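HTH-type transcriptional activator ampR (Citrobacter freundii, PDB 3KOS) regulates transcription of the inducible AmpC beta-lactamase gene as a LysR-family factor, represented here by its effector-binding domain. Local coordinates at the interface of chains A and B. Residues are numbered along the deposited sequence; one frame, centred on the assembly and turned at random. Chains: chain A/B, HTH-type transcriptional activator ampR.

The interface of chains A and B. Residues chain A 110, 135-137, 141; chain B 20, 47-49.
B:Thr47 and A:Asp137 meet with their side chains nearly at right angles, and together they account for most of the 174 Å² hidden in this patch. The threonine hydroxyl works in both directions. Its OG1 donates to the A:Asp137 carboxylate oxygen OD1 at 2.7 Å. It also accepts a hydrogen bond from the A:Asp137 backbone N at 3.1 Å. This second bond is fairly straight, with 160° at the hydrogen. One hydroxyl thus closes a small ring with the main chain and side chain of the same residue, which should fix the rotation of the threonine hydroxyl. The hydroxyl meets OD1 on the anti side, 30° out of the carboxylate plane. The aspartate CG lies between its own backbone N and carbonyl carbon (chi1 65°), which folds the carboxylate back to the same side as the amide and lets both grip OG1.

The backbone of B:Thr47 is held as well. Its N donates to A:Val135 O at 2.9 Å, while its carbonyl O receives the phenol OH of A:Tyr110 at 2.8 Å. That carbonyl lies at the edge of the tyrosine ring, in the ring plane, although the phenol oxygen stands above the carbonyl plane; A:Tyr110 is poorly ordered, and this bond deserves less weight. On the apolar side, the B:Thr47 methyl CG2 lies 3.7 Å from CD1 of the A:Phe136 ring. Beyond the threonine, the other carboxylate oxygen, A:Asp137 OD2, comes to 3.3 Å from B:Asn49 N, a polar approach rather than an established bond. A looser contact, 4.1 Å, joins A:Thr141 CG2 to B:Gly20 CA.

In the fold, the end of strand 41-48 of chain B meets the end of strand 133-136 of chain A and the turn leading into helix 139-147, with the start of B helix 20-37 alongside. The interface is two-fold symmetric, so the patch recurs with the chains exchanged, consistent with the paired effector domains typical of LysR regulators.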
# COMPACT_ATOMS: atom_id res chain seq x y z
N TYR A 110 -5.02 -8.76 7.37
CA TYR A 110 -4.59 -9.35 8.63
C TYR A 110 -5.73 -9.93 9.47
O TYR A 110 -5.49 -10.53 10.51
CB TYR A 110 -3.82 -8.34 9.47
CG TYR A 110 -2.36 -8.18 9.11
CD1 TYR A 110 -1.96 -8.00 7.79
CD2 TYR A 110 -1.39 -8.18 10.10
CE1 TYR A 110 -0.62 -7.83 7.46
CE2 TYR A 110 -0.05 -8.01 9.79
CZ TYR A 110 0.33 -7.84 8.47
OH TYR A 110 1.66 -7.67 8.16
N VAL A 135 -1.24 -12.70 2.89
CA VAL A 135 -1.82 -11.77 3.84
C VAL A 135 -1.30 -10.35 3.61
O VAL A 135 -0.10 -10.15 3.49
CB VAL A 135 -1.48 -12.20 5.28
CG1 VAL A 135 -2.00 -11.20 6.29
CG2 VAL A 135 -2.05 -13.60 5.55
N PHE A 136 -2.20 -9.37 3.58
CA PHE A 136 -1.84 -8.00 3.20
C PHE A 136 -2.19 -6.94 4.25
O PHE A 136 -3.29 -6.95 4.79
CB PHE A 136 -2.52 -7.63 1.89
CG PHE A 136 -2.05 -8.45 0.74
CD1 PHE A 136 -1.00 -8.01 -0.05
CD2 PHE A 136 -2.62 -9.68 0.48
CE1 PHE A 136 -0.54 -8.78 -1.11
CE2 PHE A 136 -2.16 -10.47 -0.58
CZ PHE A 136 -1.12 -10.02 -1.37
N ASP A 137 -1.25 -6.04 4.50
CA ASP A 137 -1.47 -4.94 5.43
C ASP A 137 -2.37 -3.88 4.82
O ASP A 137 -3.04 -3.13 5.54
CB ASP A 137 -0.13 -4.31 5.84
CG ASP A 137 0.59 -3.64 4.67
OD1 ASP A 137 0.60 -4.20 3.55
OD2 ASP A 137 1.17 -2.55 4.88
N THR A 141 -2.30 -2.75 -1.84
CA THR A 141 -1.29 -3.75 -2.22
C THR A 141 -1.96 -5.07 -2.60
O THR A 141 -1.58 -5.72 -3.58
CB THR A 141 -0.32 -3.98 -1.04
OG1 THR A 141 0.29 -2.73 -0.70
CG2 THR A 141 0.77 -5.00 -1.42
N GLY B 20 5.50 -4.07 1.01
CA GLY B 20 4.56 -4.30 -0.08
C GLY B 20 5.15 -3.97 -1.44
O GLY B 20 4.91 -4.67 -2.43
N THR B 47 2.45 -8.89 3.97
CA THR B 47 3.09 -7.64 3.57
C THR B 47 3.01 -6.61 4.69
O THR B 47 2.14 -6.68 5.56
CB THR B 47 2.47 -7.04 2.27
OG1 THR B 47 1.11 -6.67 2.52
CG2 THR B 47 2.54 -8.05 1.13
N HIS B 48 3.92 -5.64 4.65
CA HIS B 48 3.95 -4.57 5.63
C HIS B 48 4.37 -3.28 4.93
O HIS B 48 4.69 -3.29 3.74
CB HIS B 48 4.89 -4.92 6.80
CG HIS B 48 6.30 -5.24 6.39
ND1 HIS B 48 7.21 -4.27 6.03
CD2 HIS B 48 6.96 -6.42 6.33
CE1 HIS B 48 8.37 -4.84 5.75
NE2 HIS B 48 8.24 -6.15 5.92
N ASN B 49 4.32 -2.15 5.65
CA ASN B 49 4.70 -0.88 5.05
C ASN B 49 6.08 -0.40 5.50
O ASN B 49 6.33 0.81 5.62
CB ASN B 49 3.61 0.19 5.29
CG ASN B 49 3.46 0.57 6.76
OD1 ASN B 49 4.09 -0.01 7.64
ND2 ASN B 49 2.63 1.58 7.02